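Local atomic coordinates of putative polysaccharide biosynthesis protein with aminopeptidase-like domain (PDB entry 3K9T), a protein that binds one zinc ion per subunit and probably acts in the biosynthesis of modified polysaccharides, with no peptidase activity expected despite its aminopeptidase-like domain. Residues Thr186-Pro191 and Ser199-Ile204; Asn195-Gly200 and Val250-Gly255; Glu18-Ile23 and Asp329-Met334; Gly37-Met42 and Ser166-Glu171. One frame throughout, in Å; residues are numbered along the deposited sequence.

Contact 1: Thr186-Pro191 and Ser199-Ile204; sequences TYTCHP and SGVALI. With ZN (zinc ion), chain B.
Thr186, near the end of strand 181-187, points its side chain at the first turns of helix 194-211. Its OG1 is anti to the backbone N (chi1 -164°) and comes within 3.3 Å of Gly200 C. Gly200 makes this approach possible, because a CB there would collide with the hydroxyl. Thr186 OG1 is hydrogen-bonded to Ala251 O and to Asn197 ND2. The methyl CG2 of Thr186 lies beside the next helix residue, 3.8 Å from Val201 CA. One turn on, Ile204 CG1 packs on Thr186 CB at 4.2 Å. The contact forms the first half of a beta-alpha-beta unit, made of strand 181-187, helix 194-211 and strand 219-225. Val201 CG2 gives the helix a second point of contact, 3.7 Å from Tyr187 O. It also meets Thr188 CG2, the two side chains crossing at about a right angle. Past the strand end the chain turns to His190, whose NE2 binds the zinc ion at 2.0 Å; Asp196 and His325 are the other protein ligands. Tyr187 CE1 covers one face of the His190 ring, offset toward the rim. Cys189 SG lies in plane at the ring edge and accepts a weak bond from His190 ND1 at 3.4 Å.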
# COMPACT_ATOMS: atom_id res chain seq x y z
N THR A 186 -17.17 27.85 11.11
CA THR A 186 -16.53 28.80 10.21
C THR A 186 -16.10 30.02 11.04
O THR A 186 -16.64 30.25 12.14
CB THR A 186 -17.44 29.17 9.04
OG1 THR A 186 -16.66 29.80 8.02
CG2 THR A 186 -18.62 30.08 9.48
N TYR A 187 -15.15 30.81 10.52
CA TYR A 187 -14.60 31.91 11.30
C TYR A 187 -15.03 33.32 10.83
O TYR A 187 -15.08 33.63 9.65
CB TYR A 187 -13.07 31.75 11.49
CG TYR A 187 -12.29 31.60 10.22
CD1 TYR A 187 -11.88 32.71 9.53
CD2 TYR A 187 -11.95 30.34 9.71
CE1 TYR A 187 -11.19 32.61 8.37
CE2 TYR A 187 -11.22 30.24 8.54
CZ TYR A 187 -10.85 31.38 7.86
OH TYR A 187 -10.14 31.34 6.67
N THR A 188 -15.32 34.17 11.82
CA THR A 188 -15.99 35.45 11.58
C THR A 188 -15.12 36.71 11.75
O THR A 188 -15.63 37.83 11.70
CB THR A 188 -17.14 35.56 12.54
OG1 THR A 188 -16.65 35.24 13.85
CG2 THR A 188 -18.24 34.57 12.12
N CYS A 189 -13.81 36.50 11.89
CA CYS A 189 -12.87 37.55 12.25
C CYS A 189 -12.28 38.34 11.07
O CYS A 189 -11.72 39.42 11.27
CB CYS A 189 -11.74 36.93 13.05
SG CYS A 189 -10.89 35.60 12.16
N HIS A 190 -12.37 37.82 9.85
CA HIS A 190 -11.83 38.55 8.70
C HIS A 190 -12.78 39.65 8.22
O HIS A 190 -13.99 39.41 8.08
CB HIS A 190 -11.56 37.62 7.55
CG HIS A 190 -10.36 36.76 7.74
ND1 HIS A 190 -10.07 36.16 8.95
CD2 HIS A 190 -9.40 36.37 6.87
CE1 HIS A 190 -8.98 35.43 8.81
NE2 HIS A 190 -8.55 35.54 7.56
N PRO A 191 -12.24 40.84 7.96
CA PRO A 191 -13.06 41.99 7.50
C PRO A 191 -13.46 41.90 6.02
O PRO A 191 -14.02 40.85 5.64
CB PRO A 191 -12.19 43.21 7.87
CG PRO A 191 -10.80 42.67 7.92
CD PRO A 191 -10.89 41.26 8.36
N SER A 199 -17.02 33.65 2.46
CA SER A 199 -17.60 32.51 1.73
C SER A 199 -18.06 31.40 2.70
O SER A 199 -19.15 30.85 2.57
CB SER A 199 -16.60 31.98 0.70
OG SER A 199 -15.40 31.51 1.32
N GLY A 200 -17.24 31.11 3.71
CA GLY A 200 -17.58 30.06 4.69
C GLY A 200 -18.77 30.46 5.53
O GLY A 200 -19.65 29.64 5.85
N VAL A 201 -18.78 31.75 5.90
CA VAL A 201 -19.83 32.31 6.71
C VAL A 201 -21.14 32.20 5.94
O VAL A 201 -22.10 31.68 6.47
CB VAL A 201 -19.56 33.79 7.12
CG1 VAL A 201 -20.81 34.39 7.80
CG2 VAL A 201 -18.39 33.86 8.02
N ALA A 202 -21.16 32.66 4.68
CA ALA A 202 -22.42 32.61 3.91
C ALA A 202 -22.81 31.18 3.58
O ALA A 202 -24.01 30.87 3.64
CB ALA A 202 -22.39 33.47 2.66
N LEU A 203 -21.84 30.30 3.31
CA LEU A 203 -22.17 28.90 2.97
C LEU A 203 -22.83 28.16 4.13
O LEU A 203 -23.87 27.55 3.97
CB LEU A 203 -20.94 28.13 2.48
CG LEU A 203 -21.09 26.61 2.35
CD1 LEU A 203 -21.96 26.37 1.20
CD2 LEU A 203 -19.77 25.84 2.18
N ILE A 204 -22.19 28.17 5.28
CA ILE A 204 -22.65 27.48 6.47
C ILE A 204 -24.04 28.03 6.84
O ILE A 204 -24.92 27.27 7.24
CB ILE A 204 -21.56 27.65 7.59
CG1 ILE A 204 -20.34 26.79 7.24
CG2 ILE A 204 -21.98 27.29 8.91
CD1 ILE A 204 -20.65 25.41 7.02
ZN ZN B . -7.10 34.50 6.56

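Contact 2: Asn195-Gly200 and Val250-Gly255. With ZN (zinc ion), chain B.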
# COMPACT_ATOMS: atom_id res chain seq x y z
N ASN A 195 -13.27 35.27 -0.23
CA ASN A 195 -13.00 33.85 -0.11
C ASN A 195 -12.57 33.50 1.33
O ASN A 195 -13.09 32.55 1.96
CB ASN A 195 -11.96 33.37 -1.14
CG ASN A 195 -12.27 31.93 -1.67
OD1 ASN A 195 -13.42 31.51 -1.71
ND2 ASN A 195 -11.23 31.20 -2.08
N ASP A 196 -11.68 34.32 1.87
CA ASP A 196 -11.22 34.17 3.25
C ASP A 196 -11.67 35.43 4.06
O ASP A 196 -10.95 36.42 4.03
CB ASP A 196 -9.70 34.01 3.23
CG ASP A 196 -9.10 33.93 4.61
OD1 ASP A 196 -9.82 33.49 5.53
OD2 ASP A 196 -7.92 34.33 4.80
N ASN A 197 -12.83 35.43 4.75
CA ASN A 197 -13.75 34.27 4.86
C ASN A 197 -15.24 34.57 4.94
O ASN A 197 -15.95 33.99 5.79
CB ASN A 197 -13.39 33.36 6.06
CG ASN A 197 -14.24 32.09 6.11
OD1 ASN A 197 -14.56 31.49 5.07
ND2 ASN A 197 -14.63 31.67 7.32
N LEU A 198 -15.74 35.43 4.05
CA LEU A 198 -17.20 35.60 3.94
C LEU A 198 -17.80 34.38 3.24
O LEU A 198 -18.96 34.11 3.39
CB LEU A 198 -17.62 36.90 3.20
CG LEU A 198 -17.34 38.14 4.02
CD1 LEU A 198 -17.76 39.38 3.29
CD2 LEU A 198 -18.04 38.03 5.40
N SER A 199 -17.02 33.65 2.46
CA SER A 199 -17.60 32.51 1.73
C SER A 199 -18.06 31.40 2.70
O SER A 199 -19.15 30.85 2.57
CB SER A 199 -16.60 31.98 0.70
OG SER A 199 -15.40 31.51 1.32
N GLY A 200 -17.24 31.11 3.71
CA GLY A 200 -17.58 30.06 4.69
C GLY A 200 -18.77 30.46 5.53
O GLY A 200 -19.65 29.64 5.85
N VAL A 250 -14.57 22.25 8.84
CA VAL A 250 -14.36 23.68 8.92
C VAL A 250 -14.52 24.24 7.47
O VAL A 250 -13.82 23.82 6.53
CB VAL A 250 -12.98 24.03 9.47
CG1 VAL A 250 -12.74 25.53 9.38
CG2 VAL A 250 -12.76 23.51 10.92
N ALA A 251 -15.44 25.18 7.29
CA ALA A 251 -15.72 25.73 5.98
C ALA A 251 -15.03 27.08 5.83
O ALA A 251 -15.27 28.01 6.59
CB ALA A 251 -17.22 25.88 5.76
N THR A 252 -14.17 27.18 4.83
CA THR A 252 -13.54 28.42 4.49
C THR A 252 -13.15 28.35 3.02
O THR A 252 -13.10 27.26 2.46
CB THR A 252 -12.31 28.67 5.36
OG1 THR A 252 -11.70 29.87 4.92
CG2 THR A 252 -11.30 27.53 5.28
N CYS A 253 -12.93 29.51 2.41
CA CYS A 253 -12.45 29.58 1.03
C CYS A 253 -13.25 28.74 0.06
O CYS A 253 -12.67 28.02 -0.75
CB CYS A 253 -10.97 29.16 0.97
SG CYS A 253 -9.88 30.24 1.93
N VAL A 254 -14.57 28.84 0.14
CA VAL A 254 -15.45 27.97 -0.59
C VAL A 254 -16.12 28.65 -1.79
O VAL A 254 -17.05 28.07 -2.37
CB VAL A 254 -16.55 27.36 0.34
CG1 VAL A 254 -15.95 26.33 1.28
CG2 VAL A 254 -17.30 28.46 1.07
N GLY A 255 -15.62 29.82 -2.19
CA GLY A 255 -16.34 30.66 -3.15
C GLY A 255 -15.75 30.99 -4.51
O GLY A 255 -16.46 31.55 -5.37
ZN ZN B . -7.10 34.50 6.56
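The contact belongs to the zinc site: Asp196, in the turn that leads into Leu198-Gly200 of helix 194-211, is one of the ligands; beside it Asn195 and Ser199 hold the loop after strand 245-250. Gly255 N donates to Asn195 OD1 at 2.8 Å, arriving nearly along the C=O axis. Val254 N donates to Ser199 OG at 3.0 Å. Ser199 OG in turn donates a hydrogen bond to Asn195 O at 2.6 Å, and Cys253 N adds a weak bond to that same oxygen. The loop turns at Cys253, whose backbone is left-handed (phi 50°). Gly200 CA lies 3.6 Å from Ala251 O, where a CB would clash. Asn197 and Thr252 cross at about a right angle. Asn197 OD1 accepts from Gly200 N at 3.0 Å, with the donor above the carbonyl plane, which makes an Asx motif. Asn197 ND2 bonds to Thr186, and Thr252 OG1 bonds to Tyr187. Asp196 CG is anti to the backbone N (chi1 177°), and its OD2 binds the zinc ion at 1.9 Å. The other carboxylate oxygen, OD1, is bonded to Tyr187 OH. The peptide bond between Asp196 and Asn197 is cis, as after the metal-binding aspartate in related zinc aminopeptidases.

Contact 3: Glu18-Ile23 and Asp329-Met334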
# COMPACT_ATOMS: atom_id res chain seq x y z
N GLU A 18 -28.02 33.49 -3.91
CA GLU A 18 -28.45 33.99 -2.60
C GLU A 18 -27.27 34.02 -1.63
O GLU A 18 -27.16 34.89 -0.78
CB GLU A 18 -29.58 33.10 -2.03
CG GLU A 18 -30.83 33.00 -2.94
CD GLU A 18 -31.98 32.16 -2.33
OE1 GLU A 18 -31.85 30.93 -2.42
OE2 GLU A 18 -32.98 32.71 -1.77
N ILE A 19 -26.38 33.02 -1.76
CA ILE A 19 -25.19 32.95 -0.91
C ILE A 19 -24.30 34.15 -1.26
O ILE A 19 -23.79 34.82 -0.36
CB ILE A 19 -24.40 31.62 -1.06
CG1 ILE A 19 -25.25 30.41 -0.59
CG2 ILE A 19 -23.12 31.66 -0.25
CD1 ILE A 19 -24.67 29.03 -1.00
N TYR A 20 -24.18 34.47 -2.56
CA TYR A 20 -23.39 35.63 -2.99
C TYR A 20 -23.92 36.96 -2.40
O TYR A 20 -23.14 37.80 -1.90
CB TYR A 20 -23.35 35.76 -4.53
CG TYR A 20 -22.68 37.06 -4.90
CD1 TYR A 20 -21.30 37.19 -4.82
CD2 TYR A 20 -23.42 38.18 -5.21
CE1 TYR A 20 -20.67 38.38 -5.08
CE2 TYR A 20 -22.80 39.37 -5.49
CZ TYR A 20 -21.42 39.48 -5.43
OH TYR A 20 -20.79 40.70 -5.70
N ASN A 21 -25.24 37.13 -2.46
CA ASN A 21 -25.91 38.34 -1.96
C ASN A 21 -25.68 38.59 -0.47
O ASN A 21 -25.56 39.75 -0.06
CB ASN A 21 -27.39 38.28 -2.25
CG ASN A 21 -27.72 38.38 -3.73
OD1 ASN A 21 -26.90 38.82 -4.54
ND2 ASN A 21 -28.95 37.97 -4.09
N LEU A 22 -25.62 37.50 0.31
CA LEU A 22 -25.27 37.57 1.73
C LEU A 22 -23.81 38.03 1.89
O LEU A 22 -23.49 38.87 2.75
CB LEU A 22 -25.49 36.21 2.41
CG LEU A 22 -25.12 36.04 3.91
CD1 LEU A 22 -25.63 37.24 4.73
CD2 LEU A 22 -25.58 34.66 4.52
N ILE A 23 -22.92 37.49 1.06
CA ILE A 23 -21.52 37.89 1.08
C ILE A 23 -21.46 39.38 0.77
O ILE A 23 -20.81 40.15 1.49
CB ILE A 23 -20.67 37.09 0.04
CG1 ILE A 23 -20.52 35.61 0.50
CG2 ILE A 23 -19.30 37.83 -0.30
CD1 ILE A 23 -20.03 34.66 -0.58
N ASP A 329 -8.90 39.67 -2.95
CA ASP A 329 -9.95 38.77 -2.50
C ASP A 329 -11.25 39.58 -2.26
O ASP A 329 -11.73 39.74 -1.12
CB ASP A 329 -9.53 38.07 -1.21
CG ASP A 329 -10.51 36.97 -0.78
OD1 ASP A 329 -11.45 36.69 -1.56
OD2 ASP A 329 -10.35 36.39 0.32
N ASN A 330 -11.81 40.05 -3.37
CA ASN A 330 -12.97 40.90 -3.38
C ASN A 330 -14.20 40.24 -3.99
O ASN A 330 -14.18 39.07 -4.34
CB ASN A 330 -12.60 42.16 -4.15
CG ASN A 330 -12.22 41.89 -5.58
OD1 ASN A 330 -12.71 40.98 -6.23
ND2 ASN A 330 -11.33 42.71 -6.10
N LEU A 331 -15.27 41.01 -4.16
CA LEU A 331 -16.54 40.45 -4.64
C LEU A 331 -16.45 39.74 -6.00
O LEU A 331 -17.01 38.64 -6.21
CB LEU A 331 -17.61 41.55 -4.61
CG LEU A 331 -18.05 41.96 -3.19
CD1 LEU A 331 -18.91 43.22 -3.22
CD2 LEU A 331 -18.79 40.77 -2.44
N CYS A 332 -15.71 40.35 -6.91
CA CYS A 332 -15.53 39.78 -8.25
C CYS A 332 -14.72 38.49 -8.23
O CYS A 332 -14.70 37.76 -9.20
CB CYS A 332 -14.93 40.80 -9.22
SG CYS A 332 -16.24 41.72 -10.06
N TYR A 333 -14.08 38.20 -7.10
CA TYR A 333 -13.34 36.94 -6.94
C TYR A 333 -14.28 35.78 -6.57
O TYR A 333 -13.97 34.62 -6.83
CB TYR A 333 -12.18 37.11 -5.94
CG TYR A 333 -11.34 35.87 -5.74
CD1 TYR A 333 -10.69 35.26 -6.80
CD2 TYR A 333 -11.23 35.28 -4.47
CE1 TYR A 333 -9.92 34.07 -6.61
CE2 TYR A 333 -10.47 34.13 -4.27
CZ TYR A 333 -9.81 33.54 -5.34
OH TYR A 333 -9.07 32.40 -5.14
N MSE A 334 -15.42 36.12 -5.96
CA MSE A 334 -16.50 35.17 -5.74
C MSE A 334 -17.10 34.76 -7.12
O MSE A 334 -17.27 35.58 -8.01
CB MSE A 334 -17.59 35.81 -4.89
CG MSE A 334 -17.17 36.22 -3.48
SE MSE A 334 -16.60 34.59 -2.57
CE MSE A 334 -14.69 34.45 -3.00
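Tyr20 and Ile23, one turn apart on helix 12-26, face Leu331, which begins a short 3-10 turn, and Met334, just after it, with CA atoms of Tyr20 and Met334 7.4 Å apart. The Tyr20 ring swings out to the turn because CG is anti to the backbone N (chi1 173°). It meets the turn by its edge. Met334 CB lies in the ring plane, 4.0 Å from Tyr20 CD1. At the ring tip, Tyr20 OH reaches Leu331 CB at 3.5 Å, and the two side chains cross at about a right angle. The hydroxyl bonds to Glu24 OE2 and to a molecule of 2-methylpentane-2,4-diol, probably from the crystallisation liquor. Ile23 fills the inner side. Ile23 CG2 touches Leu331 CD2 at 3.7 Å as the two side chains slide past each other in opposite directions. Ile23 CD1 lies 4.0 Å from Met334 SE, the selenium of a selenomethionine. The Met334 chain is bent at chi2 and chi3, and its side chain also touches Cys194 and Asn195 of helix 194-211. The touching atoms are largely apolar. Earlier in the same loop, Asp329 accepts from the backbone N atoms of Asn195 and Asp196, tying the loop to the zinc-binding turn. Helix 12-26 thus packs on the loop here, on helix 194-211 through Ala202, and on helix 336-355 through Leu339 and Tyr343.

Contact 4: Gly37-Met42 and Ser166-Glu171; sequences GVRKTM and SLTYGE
Thr168 is the centre of the contact, with side chains of Val38, Arg39 and Met42 gathered round it. Val38 CG1 rests 3.9 Å from Thr168 CB, and these two side chains slide past each other in opposite directions. Met42 and Thr168 meet tip to tip, with Met42 CG 4.0 Å from Thr168 CG2. Met42, a selenomethionine, is bent at chi2 (-59°), which sets its selenium against Gly170. From there Met42 CE comes 3.6 Å from Gly170 N. The selenium lies where a CB on Gly170 would strike it. The Arg39 chain is extended from CG to NE and crosses Thr168 obliquely. Its CG lies 3.7 Å from Thr168 OG1, and its guanidinium ends beside Ser166. The polar groups are positioned from a second shell. Glu55 accepts from both hydroxyls, Ser166 OG through OE1 and Thr168 OG1 through OE2, and it forms a salt bridge with Arg39 NH2. Glu70 forms another with Arg39 NH1, so two carboxylates fix the guanidinium and probably balance its charge. The axes of 37-42 and 166-171 come within 8.7 Å, and their directions differ by 19°, so the two run nearly parallel here. The helix lies on one face of the mixed sheet, where Met42 also touches Ile53 of strand 52-57 and Phe224 of strand 219-225. Tyr169 points from the strand to the other face, against helix 229-237.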
# COMPACT_ATOMS: atom_id res chain seq x y z
N GLY A 37 -18.33 44.90 14.66
CA GLY A 37 -18.41 44.41 13.29
C GLY A 37 -18.84 42.97 13.34
O GLY A 37 -19.64 42.53 12.51
N VAL A 38 -18.31 42.25 14.33
CA VAL A 38 -18.73 40.88 14.52
C VAL A 38 -20.20 40.88 14.89
O VAL A 38 -20.98 40.06 14.36
CB VAL A 38 -17.93 40.15 15.61
CG1 VAL A 38 -18.39 38.67 15.68
CG2 VAL A 38 -16.39 40.28 15.39
N ARG A 39 -20.60 41.82 15.76
CA ARG A 39 -22.02 41.90 16.16
C ARG A 39 -22.94 42.24 14.99
O ARG A 39 -24.00 41.63 14.86
CB ARG A 39 -22.22 42.84 17.33
CG ARG A 39 -21.58 42.29 18.59
CD ARG A 39 -21.57 43.26 19.74
NE ARG A 39 -20.74 42.74 20.84
CZ ARG A 39 -19.61 43.29 21.27
NH1 ARG A 39 -19.15 44.40 20.74
NH2 ARG A 39 -18.93 42.74 22.26
N LYS A 40 -22.51 43.15 14.11
CA LYS A 40 -23.33 43.50 12.94
C LYS A 40 -23.46 42.29 12.03
O LYS A 40 -24.48 42.08 11.38
CB LYS A 40 -22.78 44.75 12.23
CG LYS A 40 -23.77 45.46 11.33
N THR A 41 -22.42 41.46 12.02
CA THR A 41 -22.37 40.27 11.19
C THR A 41 -23.33 39.19 11.72
O THR A 41 -24.00 38.54 10.93
CB THR A 41 -20.90 39.74 11.06
OG1 THR A 41 -20.13 40.74 10.42
CG2 THR A 41 -20.80 38.44 10.25
N MSE A 42 -23.38 39.03 13.04
CA MSE A 42 -24.33 38.13 13.68
C MSE A 42 -25.76 38.63 13.47
O MSE A 42 -26.70 37.81 13.36
CB MSE A 42 -24.04 38.04 15.18
CG MSE A 42 -22.67 37.48 15.51
SE MSE A 42 -22.28 35.67 14.84
CE MSE A 42 -20.35 35.57 15.34
N SER A 166 -15.95 42.20 25.49
CA SER A 166 -16.21 40.79 25.34
C SER A 166 -16.08 40.31 23.91
O SER A 166 -16.19 41.09 22.94
CB SER A 166 -17.60 40.46 25.86
OG SER A 166 -18.55 41.23 25.17
N LEU A 167 -15.85 39.00 23.81
CA LEU A 167 -15.66 38.30 22.55
C LEU A 167 -16.97 37.62 22.15
O LEU A 167 -17.51 36.81 22.91
CB LEU A 167 -14.53 37.26 22.67
CG LEU A 167 -14.20 36.36 21.47
CD1 LEU A 167 -12.71 36.04 21.41
CD2 LEU A 167 -15.01 35.11 21.49
N THR A 168 -17.45 37.96 20.95
CA THR A 168 -18.69 37.43 20.41
C THR A 168 -18.49 36.14 19.65
O THR A 168 -17.56 36.05 18.83
CB THR A 168 -19.34 38.42 19.41
OG1 THR A 168 -19.37 39.73 20.00
CG2 THR A 168 -20.77 37.94 19.03
N TYR A 169 -19.32 35.14 19.94
CA TYR A 169 -19.46 33.99 19.03
C TYR A 169 -20.92 33.59 18.92
O TYR A 169 -21.70 33.78 19.86
CB TYR A 169 -18.56 32.79 19.36
CG TYR A 169 -18.91 31.97 20.59
CD1 TYR A 169 -19.82 30.96 20.53
CD2 TYR A 169 -18.27 32.18 21.78
CE1 TYR A 169 -20.09 30.20 21.60
CE2 TYR A 169 -18.55 31.41 22.88
CZ TYR A 169 -19.45 30.43 22.79
OH TYR A 169 -19.76 29.68 23.91
N GLY A 170 -21.30 33.08 17.75
CA GLY A 170 -22.67 32.63 17.49
C GLY A 170 -22.77 31.12 17.29
O GLY A 170 -21.85 30.48 16.80
N GLU A 171 -23.93 30.56 17.61
CA GLU A 171 -24.10 29.12 17.58
C GLU A 171 -25.56 28.74 17.26
O GLU A 171 -26.50 29.34 17.79
CB GLU A 171 -23.69 28.59 18.94
CG GLU A 171 -23.75 27.12 19.16
CD GLU A 171 -23.18 26.74 20.54
OE1 GLU A 171 -22.76 27.63 21.31
OE2 GLU A 171 -23.09 25.53 20.84

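In the fold
All four contacts belong to the aminopeptidase-like part of the chain. Contacts 1 and 2 share Ser199 and Gly200 on helix 194-211, have centres about 6 Å apart, and both reach the zinc ion. Contact 3 is about 10 Å from contact 2 and 11 Å from contact 1, centre to centre; helix 12-26 packs on helix 194-211 there. Contact 4 involves the same mixed sheet as contact 1, with centres about 11 Å apart, and is about 20 Å from contact 3. Along the chain, contact 3 spans the other three, and contact 4 closes before contacts 1 and 2 begin. Of the N-terminal helices, 12-26 thus packs on helix 194-211 beside the metal site, and 36-45 on the sheet.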